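Local coordinates for alpha,alpha-trehalose-phosphate synthase (UDP-forming) (Burkholderia multivorans, PDB 5UOF), which belongs to glycosyltransferase family 20, whose members are built on the two-domain GT-B fold, at residues A292-P295 against G296-G299; L427-P430 against L431-Q435; R437-E440 against N441-R444. All blocks are in the same frame, centred on the assembly; numbering follows the deposited sequence.

Contact 1 of 3, residues A292-P295 against G296-G299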
ATOM      1  N   ALA A 292     -24.773 -16.614  10.383  1.00 14.56           N
ATOM      2  CA  ALA A 292     -25.722 -15.720  11.043  1.00 14.60           C
ATOM      3  C   ALA A 292     -26.780 -15.223  10.066  1.00 20.76           C
ATOM      4  O   ALA A 292     -27.964 -15.128  10.418  1.00 20.71           O
ATOM      5  CB  ALA A 292     -24.971 -14.542  11.663  1.00 14.75           C
ATOM      6  N   ASN A 293     -26.371 -14.904   8.832  1.00 19.50           N
ATOM      7  CA  ASN A 293     -27.290 -14.339   7.844  1.00 19.71           C
ATOM      8  C   ASN A 293     -28.222 -15.391   7.261  1.00 23.50           C
ATOM      9  O   ASN A 293     -29.357 -15.072   6.889  1.00 21.87           O
ATOM     10  CB  ASN A 293     -26.513 -13.687   6.697  1.00 22.83           C
ATOM     11  CG  ASN A 293     -25.752 -12.454   7.122  1.00 27.44           C
ATOM     12  OD1 ASN A 293     -26.051 -11.843   8.151  1.00 28.15           O
ATOM     13  ND2 ASN A 293     -24.769 -12.066   6.314  1.00 28.80           N
ATOM     14  N   ALA A 294     -27.758 -16.629   7.144  1.00 21.26           N
ATOM     15  CA  ALA A 294     -28.510 -17.713   6.511  1.00 17.97           C
ATOM     16  C   ALA A 294     -28.520 -18.865   7.500  1.00 20.52           C
ATOM     17  O   ALA A 294     -27.783 -19.851   7.338  1.00 22.21           O
ATOM     18  CB  ALA A 294     -27.885 -18.118   5.174  1.00 20.16           C
ATOM     19  N   PRO A 295     -29.325 -18.764   8.560  1.00 21.85           N
ATOM     20  CA  PRO A 295     -29.229 -19.759   9.637  1.00 22.49           C
ATOM     21  C   PRO A 295     -29.648 -21.150   9.217  1.00 22.34           C
ATOM     22  O   PRO A 295     -29.338 -22.105   9.936  1.00 19.67           O
ATOM     23  CB  PRO A 295     -30.148 -19.193  10.728  1.00 25.15           C
ATOM     24  CG  PRO A 295     -31.056 -18.246  10.019  1.00 28.61           C
ATOM     25  CD  PRO A 295     -30.274 -17.681   8.883  1.00 18.63           C
ATOM     26  N   GLY A 296     -30.324 -21.300   8.076  1.00 23.22           N
ATOM     27  CA  GLY A 296     -30.594 -22.624   7.548  1.00 20.48           C
ATOM     28  C   GLY A 296     -29.341 -23.409   7.228  1.00 21.26           C
ATOM     29  O   GLY A 296     -29.396 -24.640   7.143  1.00 19.92           O
ATOM     30  N   TRP A 297     -28.208 -22.729   7.056  1.00 16.79           N
ATOM     31  CA  TRP A 297     -26.954 -23.431   6.825  1.00 13.15           C
ATOM     32  C   TRP A 297     -26.335 -23.983   8.101  1.00 14.86           C
ATOM     33  O   TRP A 297     -25.405 -24.798   8.019  1.00 18.06           O
ATOM     34  CB  TRP A 297     -25.955 -22.516   6.103  1.00 16.91           C
ATOM     35  CG  TRP A 297     -26.200 -22.545   4.628  1.00 17.29           C
ATOM     36  CD1 TRP A 297     -26.640 -21.519   3.843  1.00 19.83           C
ATOM     37  CD2 TRP A 297     -26.087 -23.686   3.774  1.00 16.93           C
ATOM     38  NE1 TRP A 297     -26.786 -21.948   2.542  1.00 22.39           N
ATOM     39  CE2 TRP A 297     -26.455 -23.275   2.473  1.00 20.90           C
ATOM     40  CE3 TRP A 297     -25.692 -25.015   3.978  1.00 16.18           C
ATOM     41  CZ2 TRP A 297     -26.453 -24.151   1.379  1.00 19.54           C
ATOM     42  CZ3 TRP A 297     -25.697 -25.885   2.890  1.00 19.16           C
ATOM     43  CH2 TRP A 297     -26.077 -25.444   1.607  1.00 17.31           C
ATOM     44  N   GLN A 298     -26.810 -23.561   9.266  1.00 18.27           N
ATOM     45  CA  GLN A 298     -26.267 -24.071  10.516  1.00 15.33           C
ATOM     46  C   GLN A 298     -26.534 -25.563  10.641  1.00 15.54           C
ATOM     47  O   GLN A 298     -27.669 -26.020  10.477  1.00 18.62           O
ATOM     48  CB  GLN A 298     -26.873 -23.302  11.695  1.00 14.25           C
ATOM     49  CG  GLN A 298     -26.315 -21.881  11.787  1.00 14.11           C
ATOM     50  CD  GLN A 298     -26.938 -21.079  12.914  1.00 18.13           C
ATOM     51  OE1 GLN A 298     -27.237 -21.616  13.980  1.00 20.43           O
ATOM     52  NE2 GLN A 298     -27.155 -19.791  12.673  1.00 19.17           N
ATOM     53  N   GLY A 299     -25.473 -26.326  10.909  1.00 14.75           N
ATOM     54  CA  GLY A 299     -25.567 -27.770  10.954  1.00 18.69           C
ATOM     55  C   GLY A 299     -25.583 -28.457   9.604  1.00 15.68           C
ATOM     56  O   GLY A 299     -25.724 -29.687   9.555  1.00 16.58           O
TER
HETATM   57  O   HOH W   1     -30.494 -24.903  10.659  1.00 38.47           O
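Trp297 meets the methyl group of Ala294 with the pyrrole edge of its indole: CD1 of Trp297 lies 3.9 Å from CB of Ala294, and the methyl sits in the plane of the ring, not over a face. With CG anti to the carbonyl carbon of Trp297 (chi1 -84°), the ring is carried back beside the backbone N toward the residue three places earlier. The same two residues are joined through the main chain, where N of Trp297 donates to O of Ala294 over 2.9 Å in a nearly straight bond (165° at the hydrogen), the donor standing above the carbonyl plane. One residue further on, N of Gln298 bonds to O of Pro295 at 3.0 Å, again from well above the plane of the carbonyl. These two i to i+3 bonds mark a short 3-10 turn through which the chain leaves helix 280-293 on its way to strand 301-306 of the parallel sheet. Pro295 follows the acceptor Ala294, at position i+1 of the first turn, where a phi held near -66° fits and no N-H is called for; Gly296 follows at the outer surface. Gln298, extended beyond CG, runs back beside Pro295, with NE2 of Gln298 3.6 Å from CB of Pro295, and this amide nitrogen is bonded to O of Leu291 in the last full turn of the helix. A water donates to both O of Pro295, at 3.1 Å, and O of Gln298, bridging the two carbonyls. Beyond Ala294, the indole packs on Leu427 and Ser428 of helix 416-428 and on Met290 and Leu291. The backbone bonds thus define the turn, the water links two of its carbonyls, and the largely apolar indole probably helps hold it to the neighbouring helices.

Contact 2 of 3, residues L427-P430 against L431-Q435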
ATOM      1  N   LEU A 427     -22.553 -22.206  -2.089  1.00 10.39           N
ATOM      2  CA  LEU A 427     -23.108 -23.429  -1.523  1.00 12.86           C
ATOM      3  C   LEU A 427     -24.417 -23.828  -2.190  1.00 14.55           C
ATOM      4  O   LEU A 427     -24.749 -25.017  -2.224  1.00 17.18           O
ATOM      5  CB  LEU A 427     -23.314 -23.264  -0.017  1.00 11.64           C
ATOM      6  CG  LEU A 427     -22.060 -23.278   0.864  1.00 12.79           C
ATOM      7  CD1 LEU A 427     -22.339 -22.678   2.237  1.00 16.06           C
ATOM      8  CD2 LEU A 427     -21.465 -24.706   0.969  1.00 12.08           C
ATOM      9  N   SER A 428     -25.185 -22.873  -2.710  1.00 13.94           N
ATOM     10  CA  SER A 428     -26.474 -23.161  -3.324  0.61 17.03           C
ATOM     11  C   SER A 428     -26.442 -23.093  -4.845  1.00 17.65           C
ATOM     12  O   SER A 428     -27.495 -23.220  -5.477  1.00 15.70           O
ATOM     13  CB  SER A 428     -27.537 -22.206  -2.772  0.61 21.52           C
ATOM     14  OG  SER A 428     -27.903 -22.567  -1.450  0.61 22.78           O
ATOM     15  N   MET A 429     -25.267 -22.911  -5.450  1.00 13.57           N
ATOM     16  CA  MET A 429     -25.204 -22.646  -6.883  1.00 11.80           C
ATOM     17  C   MET A 429     -25.726 -23.836  -7.687  1.00 12.14           C
ATOM     18  O   MET A 429     -25.301 -24.979  -7.449  1.00 13.86           O
ATOM     19  CB  MET A 429     -23.771 -22.313  -7.311  1.00 10.80           C
ATOM     20  CG  MET A 429     -23.715 -21.772  -8.733  1.00 10.95           C
ATOM     21  SD  MET A 429     -22.056 -21.320  -9.234  1.00 13.36           S
ATOM     22  CE  MET A 429     -21.785 -19.816  -8.272  1.00  8.80           C
ATOM     23  N   PRO A 430     -26.649 -23.616  -8.631  1.00 14.47           N
ATOM     24  CA  PRO A 430     -27.138 -24.726  -9.458  1.00 15.92           C
ATOM     25  C   PRO A 430     -26.008 -25.375 -10.239  1.00 14.71           C
ATOM     26  O   PRO A 430     -25.046 -24.718 -10.638  1.00 13.28           O
ATOM     27  CB  PRO A 430     -28.139 -24.055 -10.402  1.00 17.77           C
ATOM     28  CG  PRO A 430     -28.608 -22.838  -9.645  1.00 15.12           C
ATOM     29  CD  PRO A 430     -27.381 -22.362  -8.896  1.00 12.14           C
ATOM     30  N   LEU A 431     -26.174 -26.676 -10.483  1.00 13.88           N
ATOM     31  CA  LEU A 431     -25.169 -27.472 -11.187  1.00 11.61           C
ATOM     32  C   LEU A 431     -24.760 -26.850 -12.518  1.00 13.19           C
ATOM     33  O   LEU A 431     -23.569 -26.819 -12.859  1.00 13.47           O
ATOM     34  CB  LEU A 431     -25.721 -28.878 -11.418  1.00 12.98           C
ATOM     35  CG  LEU A 431     -24.814 -29.784 -12.248  1.00 10.93           C
ATOM     36  CD1 LEU A 431     -23.486 -30.052 -11.502  1.00 15.64           C
ATOM     37  CD2 LEU A 431     -25.528 -31.087 -12.612  1.00 11.72           C
ATOM     38  N   ALA A 432     -25.739 -26.380 -13.305  1.00 13.49           N
ATOM     39  CA  ALA A 432     -25.411 -25.878 -14.634  1.00 13.94           C
ATOM     40  C   ALA A 432     -24.437 -24.709 -14.555  1.00 15.67           C
ATOM     41  O   ALA A 432     -23.476 -24.643 -15.328  1.00 12.84           O
ATOM     42  CB  ALA A 432     -26.689 -25.485 -15.382  1.00 15.94           C
ATOM     43  N   GLU A 433     -24.672 -23.775 -13.625  1.00 14.53           N
ATOM     44  CA  GLU A 433     -23.738 -22.664 -13.457  1.00 11.88           C
ATOM     45  C   GLU A 433     -22.403 -23.138 -12.879  1.00 12.86           C
ATOM     46  O   GLU A 433     -21.328 -22.674 -13.298  1.00 12.01           O
ATOM     47  CB  GLU A 433     -24.375 -21.579 -12.573  1.00 14.43           C
ATOM     48  CG  GLU A 433     -23.480 -20.332 -12.471  1.00 12.21           C
ATOM     49  CD  GLU A 433     -24.022 -19.265 -11.516  1.00 13.59           C
ATOM     50  OE1 GLU A 433     -23.258 -18.322 -11.202  1.00 14.49           O
ATOM     51  OE2 GLU A 433     -25.191 -19.358 -11.085  1.00 17.52           O
ATOM     52  N   ARG A 434     -22.438 -24.070 -11.925  1.00 10.74           N
ATOM     53  CA  ARG A 434     -21.182 -24.575 -11.384  1.00  9.33           C
ATOM     54  C   ARG A 434     -20.332 -25.184 -12.489  1.00 11.59           C
ATOM     55  O   ARG A 434     -19.110 -24.987 -12.528  1.00 11.24           O
ATOM     56  CB  ARG A 434     -21.438 -25.613 -10.289  1.00 12.75           C
ATOM     57  CG  ARG A 434     -22.031 -24.999  -9.023  1.00 11.40           C
ATOM     58  CD  ARG A 434     -22.045 -25.985  -7.864  1.00 10.90           C
ATOM     59  NE  ARG A 434     -23.133 -26.969  -7.952  1.00 12.24           N
ATOM     60  CZ  ARG A 434     -22.963 -28.271  -8.151  1.00 12.53           C
ATOM     61  NH1 ARG A 434     -21.742 -28.789  -8.323  1.00 13.34           N
ATOM     62  NH2 ARG A 434     -24.027 -29.064  -8.169  1.00 16.19           N
ATOM     63  N   GLN A 435     -20.972 -25.898 -13.417  1.00 12.34           N
ATOM     64  CA  GLN A 435     -20.224 -26.523 -14.504  1.00 12.59           C
ATOM     65  C   GLN A 435     -19.712 -25.487 -15.493  1.00 13.04           C
ATOM     66  O   GLN A 435     -18.593 -25.612 -16.000  1.00 13.55           O
ATOM     67  CB  GLN A 435     -21.098 -27.557 -15.217  1.00 11.39           C
ATOM     68  CG  GLN A 435     -21.317 -28.813 -14.394  1.00 13.26           C
ATOM     69  CD  GLN A 435     -22.241 -29.806 -15.070  1.00 12.89           C
ATOM     70  OE1 GLN A 435     -23.288 -29.444 -15.622  1.00 14.41           O
ATOM     71  NE2 GLN A 435     -21.861 -31.071 -15.021  1.00 13.62           N
TER
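O of Pro430 accepts the backbone N-H of Arg434 at 3.0 Å, an almost straight bond (166° at the hydrogen) that approaches nearly end-on to the carbonyl. The carbonyl just before it is taken by the side chain of the same arginine: NE of Arg434 reaches O of Met429, also at 3.0 Å, with the oxygen in the guanidinium plane, at its edge. A bend at chi3 (-78°) turns the arginine back toward the residues preceding the helix. Its NH1 has other partners, a salt bridge to Asp389 and a hydrogen bond to O of Pro390, so the guanidinium is held through more than one of its nitrogens. Pro430 stands at the N-cap position of helix 431-447, where the chain turns from the earlier helix 416-428; it has no side-chain acceptor to offer, but its ring restricts phi as the chain enters the helix. Met429 is buried, and its flexible thioether can lie against both Arg434 and Glu433. Its CB rests 3.6 Å from CG of Arg434, the two chains sliding past each other in opposite directions. Glu433 instead crosses the methionine at about a right angle, its CD 3.6 Å from SD of Met429. Extended from CB onward (chi1 -175°), the glutamate carries OE1 past the sulfur to salt bridges with Arg425 and Arg437, while Met429 and Arg434 both also pack on Val392 of strand 392-396.

Contact 3 of 3, residues R437-E440 against N441-R444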
ATOM      1  N   ARG A 437     -18.871 -22.378 -14.850  1.00 11.50           N
ATOM      2  CA  ARG A 437     -17.724 -21.724 -14.220  1.00 12.17           C
ATOM      3  C   ARG A 437     -16.525 -22.660 -14.140  1.00 14.48           C
ATOM      4  O   ARG A 437     -15.378 -22.243 -14.376  1.00 13.24           O
ATOM      5  CB  ARG A 437     -18.105 -21.236 -12.825  1.00 11.46           C
ATOM      6  CG  ARG A 437     -19.137 -20.122 -12.833  1.00 11.81           C
ATOM      7  CD  ARG A 437     -19.580 -19.783 -11.431  1.00 10.76           C
ATOM      8  NE  ARG A 437     -20.383 -18.561 -11.459  1.00 13.01           N
ATOM      9  CZ  ARG A 437     -19.870 -17.333 -11.456  1.00 14.63           C
ATOM     10  NH1 ARG A 437     -18.551 -17.147 -11.393  1.00 12.72           N
ATOM     11  NH2 ARG A 437     -20.677 -16.285 -11.516  1.00 18.29           N
ATOM     12  N   HIS A 438     -16.765 -23.919 -13.778  1.00 12.07           N
ATOM     13  CA  HIS A 438     -15.671 -24.873 -13.682  1.00 12.93           C
ATOM     14  C   HIS A 438     -14.980 -25.056 -15.027  1.00 13.25           C
ATOM     15  O   HIS A 438     -13.745 -25.039 -15.108  1.00 14.04           O
ATOM     16  CB  HIS A 438     -16.180 -26.219 -13.168  1.00 11.72           C
ATOM     17  CG  HIS A 438     -15.120 -27.271 -13.161  1.00 11.73           C
ATOM     18  ND1 HIS A 438     -14.072 -27.252 -12.266  1.00 12.42           N
ATOM     19  CD2 HIS A 438     -14.906 -28.334 -13.973  1.00 16.00           C
ATOM     20  CE1 HIS A 438     -13.274 -28.278 -12.507  1.00 11.17           C
ATOM     21  NE2 HIS A 438     -13.749 -28.943 -13.545  1.00 12.67           N
ATOM     22  N   GLU A 439     -15.761 -25.237 -16.104  1.00 11.68           N
ATOM     23  CA  GLU A 439     -15.132 -25.484 -17.394  1.00 14.44           C
ATOM     24  C   GLU A 439     -14.431 -24.236 -17.901  1.00 15.26           C
ATOM     25  O   GLU A 439     -13.410 -24.339 -18.585  1.00 13.02           O
ATOM     26  CB  GLU A 439     -16.161 -25.978 -18.415  1.00 16.70           C
ATOM     27  CG  GLU A 439     -16.778 -27.325 -18.048  1.00 16.59           C
ATOM     28  CD  GLU A 439     -15.773 -28.474 -18.116  1.00 20.76           C
ATOM     29  OE1 GLU A 439     -14.818 -28.379 -18.921  1.00 19.44           O
ATOM     30  OE2 GLU A 439     -15.943 -29.469 -17.369  1.00 18.43           O
ATOM     31  N   GLU A 440     -14.969 -23.058 -17.584  1.00 14.07           N
ATOM     32  CA  GLU A 440     -14.276 -21.813 -17.896  1.00 15.42           C
ATOM     33  C   GLU A 440     -12.901 -21.768 -17.234  1.00 13.48           C
ATOM     34  O   GLU A 440     -11.889 -21.485 -17.888  1.00 15.16           O
ATOM     35  CB  GLU A 440     -15.150 -20.640 -17.455  1.00 12.15           C
ATOM     36  CG  GLU A 440     -14.547 -19.266 -17.631  1.00 18.48           C
ATOM     37  CD  GLU A 440     -15.525 -18.179 -17.222  1.00 25.08           C
ATOM     38  OE1 GLU A 440     -16.725 -18.481 -17.062  1.00 31.53           O
ATOM     39  OE2 GLU A 440     -15.109 -17.027 -17.050  1.00 22.34           O
ATOM     40  N   ASN A 441     -12.842 -22.080 -15.936  1.00  9.79           N
ATOM     41  CA  ASN A 441     -11.567 -22.078 -15.222  1.00 12.81           C
ATOM     42  C   ASN A 441     -10.650 -23.193 -15.706  1.00 17.49           C
ATOM     43  O   ASN A 441      -9.445 -22.984 -15.886  1.00 12.45           O
ATOM     44  CB  ASN A 441     -11.808 -22.213 -13.719  1.00 12.70           C
ATOM     45  CG  ASN A 441     -12.282 -20.913 -13.088  1.00 13.30           C
ATOM     46  OD1 ASN A 441     -12.128 -19.849 -13.670  1.00 12.90           O
ATOM     47  ND2 ASN A 441     -12.858 -20.998 -11.893  1.00 14.33           N
ATOM     48  N   LEU A 442     -11.200 -24.389 -15.911  1.00 13.67           N
ATOM     49  CA  LEU A 442     -10.371 -25.525 -16.307  1.00 12.13           C
ATOM     50  C   LEU A 442      -9.732 -25.297 -17.675  1.00 16.60           C
ATOM     51  O   LEU A 442      -8.581 -25.696 -17.907  1.00 14.70           O
ATOM     52  CB  LEU A 442     -11.220 -26.794 -16.307  1.00 10.93           C
ATOM     53  CG  LEU A 442     -10.548 -28.085 -16.754  1.00 15.27           C
ATOM     54  CD1 LEU A 442      -9.303 -28.363 -15.912  1.00 14.80           C
ATOM     55  CD2 LEU A 442     -11.535 -29.234 -16.640  1.00 13.71           C
ATOM     56  N   ALA A 443     -10.458 -24.653 -18.593  1.00 11.76           N
ATOM     57  CA  ALA A 443      -9.885 -24.347 -19.897  1.00 14.31           C
ATOM     58  C   ALA A 443      -8.696 -23.405 -19.757  1.00 16.05           C
ATOM     59  O   ALA A 443      -7.679 -23.576 -20.439  1.00 15.31           O
ATOM     60  CB  ALA A 443     -10.949 -23.751 -20.816  1.00 19.93           C
ATOM     61  N   ARG A 444      -8.796 -22.421 -18.860  1.00 12.89           N
ATOM     62  CA  ARG A 444      -7.663 -21.532 -18.613  1.00 13.95           C
ATOM     63  C   ARG A 444      -6.488 -22.290 -18.004  1.00 17.21           C
ATOM     64  O   ARG A 444      -5.327 -22.061 -18.378  1.00 15.01           O
ATOM     65  CB  ARG A 444      -8.091 -20.374 -17.702  1.00 15.20           C
ATOM     66  CG  ARG A 444      -9.142 -19.426 -18.304  1.00 15.60           C
ATOM     67  CD  ARG A 444      -8.646 -18.724 -19.575  1.00 16.98           C
ATOM     68  NE  ARG A 444      -7.443 -17.920 -19.356  1.00 18.27           N
ATOM     69  CZ  ARG A 444      -7.437 -16.625 -19.041  1.00 23.81           C
ATOM     70  NH1 ARG A 444      -8.580 -15.963 -18.892  1.00 23.47           N
ATOM     71  NH2 ARG A 444      -6.279 -15.992 -18.872  1.00 24.47           N
TER
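His438 and Leu442 stand side by side and point the same way from one face of helix 431-447, with CD2 of Leu442 3.8 Å from NE2 of His438 and oblique to the imidazole ring. Both have CG anti to the backbone N (chi1 175° for the histidine), which sends them out alongside each other. The flat imidazole packs on Val382, Pro390 and Gln385, the last a residue of the sodium site with Arg360 and Ser362. Glu439 also runs alongside Leu442, but its bent chain only brings OE1 to 4.1 Å from CD2 of Leu442. Underneath, the i to i+4 bonds of a regular alpha-helix hold these side chains at fixed spacing: N of Leu442 donates to O of His438 at 2.7 Å, nearly head-on, and N of Asn441 to O of Arg437 at 3.0 Å. Further along, the bond from N of Arg444 to O of Glu440 is weak at 3.4 Å. Asn441 folds its amide back beside its own backbone N, while OD1 accepts from N of Gly407. Arg437 NH1 donates to O of Gly407, while its NE forms a salt bridge with OE1 of Glu433; OE2 of Glu440 is hydrogen-bonded to OG1 of Thr406. These polar groups thus probably fix the helix against the chain at Thr406 and Gly407, leaving the apolar branch of Leu442 to pack beside the imidazole.

Overall arrangement
The three contacts follow one another along the chain. Contact 1 lies in the turn between helix 280-293 and strand 301-306, contact 2 at the junction of helices 416-428 and 431-447, and contact 3 farther along helix 431-447. The centres of contacts 1 and 2 are about 19 Å apart, yet they touch where CZ2 of Trp297 packs 3.5 Å from CB of Leu427. Contacts 2 and 3, about 13 Å apart between centres, meet through SD of Met429 and CD of Arg437. Contacts 1 and 3, about 30 Å apart between centres, do not touch. Contacts 1 and 2 thus join elements around the six-stranded parallel sheet, in one of the two Rossmann-like domains of the GT-B fold, and contact 3 continues along helix 431-447.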